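Local coordinates for protein 4-hydroxy-3-methylbut-2-enyl diphosphate reductase (Aquifex aeolicus, PDB 3DNF) that reduces (E)-4-hydroxy-3-methylbut-2-enyl diphosphate to isopentenyl and dimethylallyl diphosphate at an iron-sulfur cluster, the last step of the non-mevalonate route to isoprenoids, at residues Ala23-Leu27 and Arg49-Val55; Gln108-Tyr114 and Glu185-Ile189; Arg199-Lys204 and Arg226-Ser231; Leu247-Phe252 and Arg277-Cys282. All coordinates share one frame; numbering follows the deposited sequence. Where two conformers were deposited one is given.

Interaction 1: residues Ala23-Leu27 and Arg49-Val55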
# COMPACT_ATOMS: atom_id res chain seq x y z
N ALA B 23 9.61 19.29 -31.15
CA ALA B 23 10.21 20.63 -31.17
C ALA B 23 10.87 20.86 -32.54
O ALA B 23 10.66 21.88 -33.19
CB ALA B 23 11.26 20.73 -30.05
N GLU B 24 11.65 19.88 -32.97
CA GLU B 24 12.35 20.00 -34.25
C GLU B 24 11.33 20.10 -35.38
O GLU B 24 11.47 20.96 -36.31
CB GLU B 24 13.31 18.84 -34.41
CG GLU B 24 14.54 18.90 -33.46
CD GLU B 24 15.33 17.57 -33.49
OE1 GLU B 24 14.86 16.57 -34.09
OE2 GLU B 24 16.42 17.50 -32.88
N GLU B 25 10.32 19.25 -35.33
CA GLU B 25 9.33 19.22 -36.42
C GLU B 25 8.50 20.51 -36.51
O GLU B 25 8.08 20.90 -37.62
CB GLU B 25 8.44 17.97 -36.38
CG GLU B 25 9.15 16.70 -36.88
CD GLU B 25 8.71 16.21 -38.28
OE1 GLU B 25 8.37 17.02 -39.17
OE2 GLU B 25 8.72 14.97 -38.48
N SER B 26 8.29 21.18 -35.39
CA SER B 26 7.48 22.44 -35.37
C SER B 26 8.08 23.56 -36.19
O SER B 26 7.37 24.48 -36.60
CB SER B 26 7.22 22.97 -33.96
OG SER B 26 8.40 23.46 -33.31
N LEU B 27 9.39 23.49 -36.46
CA LEU B 27 10.04 24.50 -37.31
C LEU B 27 9.40 24.54 -38.71
O LEU B 27 9.39 25.59 -39.30
CB LEU B 27 11.53 24.18 -37.43
CG LEU B 27 12.30 24.44 -36.12
CD1 LEU B 27 13.66 23.70 -36.31
CD2 LEU B 27 12.53 25.91 -35.96
N ARG B 49 22.24 22.91 -29.14
CA ARG B 49 22.04 22.29 -30.47
C ARG B 49 20.69 22.75 -31.02
O ARG B 49 20.58 23.20 -32.17
CB ARG B 49 22.01 20.76 -30.38
CG ARG B 49 21.82 20.08 -31.74
CD ARG B 49 21.67 18.55 -31.58
NE ARG B 49 20.41 18.20 -30.92
CZ ARG B 49 19.21 18.19 -31.52
NH1 ARG B 49 19.13 18.47 -32.82
NH2 ARG B 49 18.13 17.87 -30.82
N LEU B 50 19.67 22.72 -30.16
CA LEU B 50 18.33 23.08 -30.61
C LEU B 50 18.28 24.59 -30.88
O LEU B 50 17.64 25.01 -31.83
CB LEU B 50 17.31 22.71 -29.54
CG LEU B 50 16.89 21.22 -29.51
CD1 LEU B 50 16.22 20.93 -28.13
CD2 LEU B 50 15.95 20.90 -30.72
N LYS B 51 18.93 25.38 -30.03
CA LYS B 51 18.98 26.84 -30.27
C LYS B 51 19.57 27.15 -31.67
O LYS B 51 19.04 27.97 -32.43
CB LYS B 51 19.78 27.52 -29.15
CG LYS B 51 19.75 29.05 -29.25
CD LYS B 51 20.36 29.69 -28.00
CE LYS B 51 20.22 31.23 -28.00
NZ LYS B 51 20.83 31.89 -29.21
N ASN B 52 20.63 26.44 -32.03
CA ASN B 52 21.26 26.59 -33.36
C ASN B 52 20.31 26.23 -34.52
O ASN B 52 20.42 26.77 -35.62
CB ASN B 52 22.56 25.79 -33.40
CG ASN B 52 23.66 26.46 -32.58
OD1 ASN B 52 23.59 27.67 -32.33
ND2 ASN B 52 24.65 25.71 -32.19
N LEU B 53 19.37 25.33 -34.27
CA LEU B 53 18.31 25.01 -35.26
C LEU B 53 17.19 26.03 -35.36
O LEU B 53 16.39 25.99 -36.33
CB LEU B 53 17.65 23.66 -34.93
CG LEU B 53 18.40 22.36 -35.07
CD1 LEU B 53 17.52 21.20 -34.61
CD2 LEU B 53 18.90 22.15 -36.52
N GLY B 54 17.07 26.89 -34.36
CA GLY B 54 15.96 27.84 -34.25
C GLY B 54 14.90 27.51 -33.19
O GLY B 54 13.79 28.08 -33.20
N VAL B 55 15.20 26.56 -32.32
CA VAL B 55 14.32 26.23 -31.18
C VAL B 55 14.92 26.84 -29.90
O VAL B 55 15.91 26.36 -29.38
CB VAL B 55 14.11 24.68 -31.08
CG1 VAL B 55 13.31 24.35 -29.83
CG2 VAL B 55 13.43 24.15 -32.36
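Ala23 faces Val55 and Leu27 faces Gly54, with CA atoms 6.9 Å and 7.5 Å apart, so the end of helix 14-26 runs beside the place where helix 44-53 gives way to strand 55-57. This is packing within an open alpha/beta lobe: Val34 of the parallel sheet touches both Leu27 and Val55. Gly54 closes its helix in a Schellman motif, and its phi of 106° turns the chain so that Val55 can face the first helix. At the polar end, Arg49 grips a single oxygen with two nitrogens. Its NH2 lies 2.7 Å and its NH1 2.9 Å from Glu24 OE2, which stays close to the guanidinium plane while the carboxylate plane stands at 88° to it. A bend in the arginine chain (chi3 68°) swings the guanidinium over to the glutamate, and NE is left to pair with Glu46. Below the charges, Glu24 CG rests on Leu50 CD2 at 3.7 Å, with Leu53 CD1 also beside it. Shortening this glutamate to an alanine is likely to leave Arg49 NH1 without its carboxylate and open a gap over the two leucines. Leu27 lays CG against Val55 CG2 at 3.9 Å, while its CD2 reaches the backbone of Gly54. The same methyl, Val55 CG2, also meets the carbonyl oxygen O of Ala23 at 3.7 Å.

Interaction 2: residues Gln108-Tyr114 and Glu185-Ile189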
# COMPACT_ATOMS: atom_id res chain seq x y z
N GLN B 108 -10.07 10.76 -12.95
CA GLN B 108 -10.81 9.52 -12.78
C GLN B 108 -11.07 9.26 -11.31
O GLN B 108 -12.22 8.99 -10.95
CB GLN B 108 -10.08 8.36 -13.44
CG GLN B 108 -10.81 7.03 -13.26
CD GLN B 108 -9.90 5.85 -13.51
OE1 GLN B 108 -8.86 5.98 -14.15
NE2 GLN B 108 -10.28 4.70 -12.99
N LEU B 109 -10.02 9.35 -10.46
CA LEU B 109 -10.17 9.13 -9.04
C LEU B 109 -11.16 10.12 -8.41
O LEU B 109 -11.95 9.75 -7.53
CB LEU B 109 -8.79 9.18 -8.35
CG LEU B 109 -7.84 7.98 -8.60
CD1 LEU B 109 -6.46 8.30 -8.00
CD2 LEU B 109 -8.36 6.66 -8.02
N THR B 110 -11.12 11.36 -8.86
CA THR B 110 -12.07 12.39 -8.40
C THR B 110 -13.53 12.01 -8.75
O THR B 110 -14.43 12.06 -7.89
CB THR B 110 -11.66 13.76 -9.00
OG1 THR B 110 -10.39 14.15 -8.45
CG2 THR B 110 -12.75 14.82 -8.73
N ARG B 111 -13.77 11.64 -10.01
CA ARG B 111 -15.08 11.16 -10.45
C ARG B 111 -15.60 9.98 -9.61
O ARG B 111 -16.79 9.87 -9.34
CB ARG B 111 -15.08 10.79 -11.93
CG ARG B 111 -14.82 11.98 -12.86
CD ARG B 111 -15.13 11.62 -14.33
NE ARG B 111 -14.23 10.59 -14.87
CZ ARG B 111 -13.06 10.82 -15.47
NH1 ARG B 111 -12.57 12.04 -15.64
NH2 ARG B 111 -12.35 9.79 -15.92
N GLU B 112 -14.67 9.15 -9.13
CA GLU B 112 -15.00 7.98 -8.34
C GLU B 112 -15.12 8.30 -6.85
O GLU B 112 -15.41 7.42 -6.08
CB GLU B 112 -13.97 6.87 -8.62
CG GLU B 112 -13.98 6.39 -10.11
CD GLU B 112 -12.86 5.38 -10.45
OE1 GLU B 112 -11.98 5.15 -9.61
OE2 GLU B 112 -12.86 4.81 -11.58
N GLY B 113 -14.89 9.56 -6.47
CA GLY B 113 -15.21 10.02 -5.11
C GLY B 113 -14.02 9.91 -4.16
O GLY B 113 -14.20 9.93 -2.94
N TYR B 114 -12.81 9.77 -4.70
CA TYR B 114 -11.63 9.67 -3.82
C TYR B 114 -10.98 11.01 -3.49
O TYR B 114 -11.01 11.94 -4.31
CB TYR B 114 -10.51 8.80 -4.44
CG TYR B 114 -10.88 7.35 -4.55
CD1 TYR B 114 -10.69 6.49 -3.49
CD2 TYR B 114 -11.49 6.85 -5.73
CE1 TYR B 114 -11.05 5.14 -3.59
CE2 TYR B 114 -11.85 5.52 -5.83
CZ TYR B 114 -11.63 4.66 -4.75
OH TYR B 114 -12.00 3.36 -4.84
N GLU B 185 -10.74 2.49 2.55
CA GLU B 185 -10.67 2.08 1.18
C GLU B 185 -9.62 2.88 0.43
O GLU B 185 -9.62 4.11 0.45
CB GLU B 185 -12.04 2.23 0.52
CG GLU B 185 -12.01 2.05 -0.93
CD GLU B 185 -13.38 2.13 -1.55
OE1 GLU B 185 -14.37 1.69 -0.92
OE2 GLU B 185 -13.44 2.62 -2.70
N VAL B 186 -8.69 2.17 -0.21
CA VAL B 186 -7.62 2.84 -0.91
C VAL B 186 -7.64 2.34 -2.34
O VAL B 186 -7.71 1.14 -2.57
CB VAL B 186 -6.23 2.55 -0.29
CG1 VAL B 186 -5.13 3.11 -1.21
CG2 VAL B 186 -6.14 3.18 1.08
N LYS B 187 -7.55 3.25 -3.32
CA LYS B 187 -7.34 2.82 -4.69
C LYS B 187 -6.03 3.39 -5.21
O LYS B 187 -5.76 4.57 -5.07
CB LYS B 187 -8.50 3.26 -5.61
CG LYS B 187 -8.28 2.93 -7.07
CD LYS B 187 -9.59 3.04 -7.83
CE LYS B 187 -9.42 2.94 -9.32
NZ LYS B 187 -10.77 2.81 -9.96
N VAL B 188 -5.20 2.53 -5.79
CA VAL B 188 -3.93 2.96 -6.30
C VAL B 188 -3.89 2.78 -7.79
O VAL B 188 -4.22 1.72 -8.32
CB VAL B 188 -2.77 2.09 -5.72
CG1 VAL B 188 -1.38 2.53 -6.22
CG2 VAL B 188 -2.86 2.04 -4.20
N ILE B 189 -3.55 3.87 -8.48
CA ILE B 189 -3.22 3.73 -9.89
C ILE B 189 -1.73 4.02 -10.02
O ILE B 189 -1.26 5.17 -9.86
CB ILE B 189 -4.07 4.68 -10.75
CG1 ILE B 189 -5.56 4.38 -10.54
CG2 ILE B 189 -3.59 4.57 -12.26
CD1 ILE B 189 -6.47 5.44 -11.18
O HOH W 1 -10.32 2.02 -12.92
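Strand 185-189 is the outermost strand of a parallel sheet within its chain, and the last turn of helix 97-111 with the chain after it packs Leu109, Glu112 and Tyr114 against Lys187 of the strand. Lys187 points toward the helix and runs fully extended, its CG anti to the backbone N (chi1 176°), which carries NZ to Glu112. There NZ sits 2.7 Å from Glu112 OE1, on the syn side and 21° out of the carboxylate plane. The other oxygen, Glu112 OE2, takes a nearly straight bond (170°) from Gln108 NE2 at 2.9 Å, and a water accepts from Lys187 NZ and, weakly, from Gln108 NE2. Replacing Glu112, a glutamine here would probably cost Lys187 its charged mate within this subunit. Lys187 CB comes within 3.5 Å of Tyr114 CZ and CD within 3.8 Å of Leu109 CD2. Leu109 CG meets Ile189 CD1 tip to tip at 3.9 Å. Glu185, modelled in two conformers, pairs chiefly with Arg158, which makes a cation-pi contact with Tyr114. Val186 to Val188 pair antiparallel with a strand of the second subunit, whose Glu185 also salt-bridges Lys187 NZ: helix-on-sheet packing of an alpha/beta lobe at a dimer interface where the sheet runs on.

Interaction 3: residues Arg199-Lys204 and Arg226-Ser231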
# COMPACT_ATOMS: atom_id res chain seq x y z
N ARG B 199 16.60 1.38 -18.00
CA ARG B 199 17.95 1.91 -18.19
C ARG B 199 18.96 1.26 -17.22
O ARG B 199 20.04 0.82 -17.64
CB ARG B 199 17.94 3.43 -18.06
CG ARG B 199 19.05 4.13 -18.81
CD ARG B 199 19.07 5.63 -18.55
NE ARG B 199 18.05 6.39 -19.30
CZ ARG B 199 17.00 6.98 -18.74
NH1 ARG B 199 16.81 6.88 -17.43
NH2 ARG B 199 16.11 7.66 -19.47
N GLN B 200 18.58 1.15 -15.95
CA GLN B 200 19.44 0.54 -14.93
C GLN B 200 19.64 -0.98 -15.12
O GLN B 200 20.77 -1.47 -14.98
CB GLN B 200 18.90 0.84 -13.52
CG GLN B 200 18.99 2.31 -13.15
CD GLN B 200 18.33 2.67 -11.83
OE1 GLN B 200 17.67 1.84 -11.20
NE2 GLN B 200 18.50 3.91 -11.41
N GLU B 201 18.57 -1.70 -15.44
CA GLU B 201 18.66 -3.16 -15.63
C GLU B 201 19.44 -3.55 -16.88
O GLU B 201 20.09 -4.61 -16.92
CB GLU B 201 17.26 -3.80 -15.67
CG GLU B 201 16.41 -3.59 -14.41
CD GLU B 201 17.13 -3.94 -13.10
OE1 GLU B 201 17.87 -4.95 -13.06
OE2 GLU B 201 16.94 -3.22 -12.11
N SER B 202 19.37 -2.71 -17.91
CA SER B 202 20.15 -2.88 -19.12
C SER B 202 21.65 -2.72 -18.85
O SER B 202 22.46 -3.43 -19.44
CB SER B 202 19.68 -1.89 -20.19
OG SER B 202 20.42 -2.05 -21.40
N VAL B 203 22.00 -1.79 -17.95
CA VAL B 203 23.38 -1.63 -17.47
C VAL B 203 23.80 -2.83 -16.62
O VAL B 203 24.92 -3.34 -16.76
CB VAL B 203 23.56 -0.30 -16.71
CG1 VAL B 203 24.82 -0.31 -15.86
CG2 VAL B 203 23.60 0.85 -17.70
N LYS B 204 22.90 -3.28 -15.75
CA LYS B 204 23.12 -4.49 -14.94
C LYS B 204 23.50 -5.70 -15.78
O LYS B 204 24.42 -6.44 -15.43
CB LYS B 204 21.90 -4.82 -14.08
CG LYS B 204 21.77 -4.00 -12.81
CD LYS B 204 21.31 -4.87 -11.64
CE LYS B 204 20.95 -4.04 -10.41
NZ LYS B 204 19.72 -3.24 -10.61
N ARG B 226 23.80 7.15 -10.55
CA ARG B 226 23.32 5.85 -10.09
C ARG B 226 23.71 4.80 -11.11
O ARG B 226 24.12 3.71 -10.73
CB ARG B 226 21.81 5.86 -9.88
CG ARG B 226 21.33 5.00 -8.72
CD ARG B 226 20.07 5.65 -8.14
NE ARG B 226 19.38 4.80 -7.17
CZ ARG B 226 18.13 5.03 -6.74
NH1 ARG B 226 17.44 6.06 -7.20
NH2 ARG B 226 17.57 4.21 -5.85
N LEU B 227 23.59 5.15 -12.39
CA LEU B 227 24.07 4.30 -13.49
C LEU B 227 25.56 3.99 -13.34
O LEU B 227 25.97 2.84 -13.52
CB LEU B 227 23.81 4.94 -14.86
CG LEU B 227 22.47 4.77 -15.56
CD1 LEU B 227 22.58 5.32 -16.99
CD2 LEU B 227 21.99 3.32 -15.56
N TYR B 228 26.35 5.00 -12.99
CA TYR B 228 27.77 4.76 -12.69
C TYR B 228 27.99 3.77 -11.54
O TYR B 228 28.68 2.77 -11.72
CB TYR B 228 28.54 6.06 -12.44
CG TYR B 228 29.95 5.82 -11.90
CD1 TYR B 228 30.96 5.31 -12.72
CD2 TYR B 228 30.26 6.10 -10.56
CE1 TYR B 228 32.24 5.09 -12.23
CE2 TYR B 228 31.53 5.87 -10.07
CZ TYR B 228 32.51 5.37 -10.91
OH TYR B 228 33.77 5.15 -10.44
N TYR B 229 27.37 4.02 -10.38
CA TYR B 229 27.57 3.17 -9.19
C TYR B 229 27.15 1.73 -9.43
O TYR B 229 27.88 0.80 -9.08
CB TYR B 229 26.80 3.72 -7.99
CG TYR B 229 27.35 5.01 -7.43
CD1 TYR B 229 26.55 6.15 -7.38
CD2 TYR B 229 28.66 5.09 -6.94
CE1 TYR B 229 27.02 7.33 -6.87
CE2 TYR B 229 29.15 6.28 -6.42
CZ TYR B 229 28.32 7.40 -6.39
OH TYR B 229 28.77 8.59 -5.88
N ILE B 230 25.96 1.56 -10.01
CA ILE B 230 25.43 0.23 -10.35
C ILE B 230 26.42 -0.57 -11.21
O ILE B 230 26.64 -1.76 -10.98
CB ILE B 230 24.01 0.34 -11.00
CG1 ILE B 230 23.34 -1.02 -11.17
CG2 ILE B 230 24.06 1.04 -12.34
CD1 ILE B 230 21.94 -0.90 -11.79
N SER B 231 27.02 0.12 -12.18
CA SER B 231 27.98 -0.49 -13.10
C SER B 231 29.32 -0.76 -12.42
O SER B 231 29.87 -1.85 -12.56
CB SER B 231 28.18 0.41 -14.32
OG SER B 231 29.15 -0.13 -15.20
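Gln200 and Leu227 bring two helices together side by side, their CA atoms 6.1 Å apart. The axes of the segments approach to 9.5 Å at a crossing angle of -27°, a shallow angle that lets contacts recur along both. Helix 222-234 is the connection of a beta-alpha-beta crossover between the neighbouring parallel strands 212-216 and 238-241, and helix 195-206 lies against it. Gln200 can be followed outward: its CB meets Ile230 CD1 at 3.9 Å, its CG meets Leu227 CD2 at 4.0 Å, and its NE2 ends beside Arg226 CD at 4.0 Å. With CG anti to the carbonyl carbon (chi1 -67°) and the rest extended, the chain runs obliquely past the side chains of Leu227 and Arg226. Leu227 fills the hollow next to it. Its CD2 touches Val203 CG2 at 3.6 Å and lies over the Gln200 CA, while CD1 rests on Arg199 CD at 3.9 Å. Val203 uses its other branch, CG1, against Ser231 CB at 3.8 Å. Ile230 also reaches the Lys204 chain, but it is modelled in a clash with Leu227 O, so its exact fit is doubtful. Arg199 NH2 bonds instead to Gly11 O, beside the cluster ligand Cys13. The interface itself is made of methyls and aliphatic stems, which implies that shape and burial of carbon, rather than directed polar bonds, set how the helices meet.

Interaction 4: residues Leu247-Phe252 and Arg277-Cys282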
# COMPACT_ATOMS: atom_id res chain seq x y z
N LEU B 247 37.57 10.53 -22.39
CA LEU B 247 37.98 9.16 -22.71
C LEU B 247 39.50 9.00 -22.80
O LEU B 247 40.13 9.43 -23.77
CB LEU B 247 37.35 8.69 -24.03
CG LEU B 247 35.84 8.40 -24.04
CD1 LEU B 247 35.29 8.33 -25.46
CD2 LEU B 247 35.53 7.12 -23.26
N GLN B 248 40.07 8.39 -21.77
CA GLN B 248 41.52 8.18 -21.71
C GLN B 248 41.88 6.96 -22.54
O GLN B 248 41.33 5.88 -22.33
CB GLN B 248 41.98 7.98 -20.26
CG GLN B 248 41.80 9.19 -19.37
CD GLN B 248 42.12 8.91 -17.91
OE1 GLN B 248 41.47 9.44 -17.01
NE2 GLN B 248 43.12 8.07 -17.68
N PRO B 249 42.82 7.13 -23.50
CA PRO B 249 43.29 6.01 -24.33
C PRO B 249 43.73 4.83 -23.47
O PRO B 249 43.61 3.67 -23.89
CB PRO B 249 44.48 6.60 -25.08
CG PRO B 249 44.19 8.06 -25.15
CD PRO B 249 43.50 8.39 -23.86
N GLU B 250 44.21 5.14 -22.26
CA GLU B 250 44.71 4.15 -21.30
C GLU B 250 43.67 3.07 -20.97
O GLU B 250 44.02 1.89 -20.86
CB GLU B 250 45.15 4.86 -20.02
CG GLU B 250 45.86 3.97 -19.01
CD GLU B 250 46.37 4.72 -17.80
OE1 GLU B 250 47.49 4.41 -17.33
OE2 GLU B 250 45.65 5.63 -17.31
N TRP B 251 42.41 3.49 -20.84
CA TRP B 251 41.32 2.60 -20.43
C TRP B 251 41.02 1.49 -21.45
O TRP B 251 40.46 0.44 -21.07
CB TRP B 251 40.02 3.38 -20.18
CG TRP B 251 40.10 4.54 -19.20
CD1 TRP B 251 41.04 4.76 -18.24
CD2 TRP B 251 39.14 5.61 -19.08
NE1 TRP B 251 40.75 5.92 -17.55
CE2 TRP B 251 39.59 6.46 -18.04
CE3 TRP B 251 37.96 5.95 -19.76
CZ2 TRP B 251 38.89 7.62 -17.66
CZ3 TRP B 251 37.27 7.10 -19.38
CH2 TRP B 251 37.74 7.92 -18.34
N PHE B 252 41.40 1.73 -22.73
CA PHE B 252 41.05 0.80 -23.81
C PHE B 252 42.21 -0.08 -24.30
O PHE B 252 42.19 -0.58 -25.43
CB PHE B 252 40.41 1.56 -24.96
CG PHE B 252 39.26 2.42 -24.52
CD1 PHE B 252 39.44 3.78 -24.32
CD2 PHE B 252 38.02 1.85 -24.25
CE1 PHE B 252 38.38 4.58 -23.89
CE2 PHE B 252 36.96 2.64 -23.83
CZ PHE B 252 37.14 4.00 -23.65
N ARG B 277 34.79 8.03 -30.88
CA ARG B 277 36.08 8.36 -30.26
C ARG B 277 36.72 7.09 -29.71
O ARG B 277 37.94 6.91 -29.81
CB ARG B 277 35.94 9.48 -29.19
CG ARG B 277 37.14 9.72 -28.25
CD ARG B 277 38.53 9.49 -28.87
NE ARG B 277 39.21 10.71 -29.31
CZ ARG B 277 40.53 10.84 -29.41
NH1 ARG B 277 41.33 9.83 -29.09
NH2 ARG B 277 41.05 11.99 -29.82
N ILE B 278 35.90 6.19 -29.16
CA ILE B 278 36.39 4.87 -28.72
C ILE B 278 36.93 4.07 -29.91
O ILE B 278 37.98 3.44 -29.81
CB ILE B 278 35.31 4.09 -27.93
CG1 ILE B 278 35.06 4.76 -26.57
CG2 ILE B 278 35.71 2.63 -27.73
CD1 ILE B 278 33.83 4.29 -25.84
N GLN B 279 36.22 4.13 -31.04
CA GLN B 279 36.69 3.52 -32.29
C GLN B 279 37.96 4.17 -32.84
O GLN B 279 38.73 3.52 -33.54
CB GLN B 279 35.58 3.55 -33.35
CG GLN B 279 34.56 2.44 -33.20
CD GLN B 279 33.25 2.72 -33.91
OE1 GLN B 279 32.83 3.88 -34.03
NE2 GLN B 279 32.59 1.67 -34.38
N GLU B 280 38.17 5.45 -32.50
CA GLU B 280 39.37 6.19 -32.88
C GLU B 280 40.55 5.84 -31.96
O GLU B 280 41.71 5.91 -32.38
CB GLU B 280 39.09 7.69 -32.84
CG GLU B 280 40.14 8.53 -33.55
CD GLU B 280 40.40 9.86 -32.86
OE1 GLU B 280 39.52 10.75 -32.92
OE2 GLU B 280 41.49 10.01 -32.27
N ILE B 281 40.24 5.49 -30.72
CA ILE B 281 41.25 5.01 -29.76
C ILE B 281 41.72 3.60 -30.15
O ILE B 281 42.91 3.28 -30.06
CB ILE B 281 40.72 5.06 -28.30
CG1 ILE B 281 40.63 6.52 -27.83
CG2 ILE B 281 41.61 4.25 -27.35
CD1 ILE B 281 39.86 6.70 -26.54
N CYS B 282 40.78 2.76 -30.59
CA CYS B 282 41.10 1.43 -31.13
C CYS B 282 40.98 1.47 -32.65
O CYS B 282 41.73 0.80 -33.36
CB CYS B 282 40.16 0.37 -30.56
SG CYS B 282 39.44 0.74 -28.92
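Phe252 turns one side of its flat ring to two isoleucines of helix 268-281, one turn apart. Ile278 CG2 lies over one face of the ring, and the same side chain brings CG1 to 3.7 Å from Phe252 CZ. Ile281 meets the other end: its CD1 is 3.7 Å from Phe252 CD1, approaching obliquely, and its CG2 lies 3.8 Å from Phe252 CB. Placing CG1 anti to the carbonyl carbon (chi1 -71°) lets Ile281 straddle the corner of the ring with both branches. Leu247 is the second bump. Its CD1 slips into the groove between Arg277 CG at 3.6 Å and Ile278 CG1 at 3.7 Å, while its CD2 sits at the edge of the Phe252 ring, in plane. The tip of Ile281 in turn fills the dip beside Leu247, where CD1 is 3.9 Å from Leu247 O, and its CG2 also lies against Pro249 CA. Beneath them, Phe252 and Ile278 both rest on Ile214 and Val258 of the sheet, so the fit forms one apolar cluster. The 3-10 turn 249-251 sits between Leu247 and Phe252, which carry the docking on helix 268-281, on the connection that passes strand 212-216 to reach strand 257-262; this is layered packing on a parallel alpha/beta sheet.

In the fold
Along the chain the four contacts come in series, each closing before the next opens, and they are spread over the three parallel sheets of a trilobal enzyme. Interaction 1 packs by the sheet holding strand 34-36, interaction 2 on the sheet ending in strand 185-189, and their centres are 40 Å apart. Interactions 3 and 4 share the sheet of strands 212-216 and 257-262, about 21 Å apart between centres; one touches Met213 and Ile215, the other Val212 and Ile214, so they lie on opposite faces. Helices 14-26, 97-111 and 195-206, used by interactions 1 to 3, each start beside a cluster cysteine, Cys13, Cys96 and Cys193, which ties the lobes to a central iron-sulfur site.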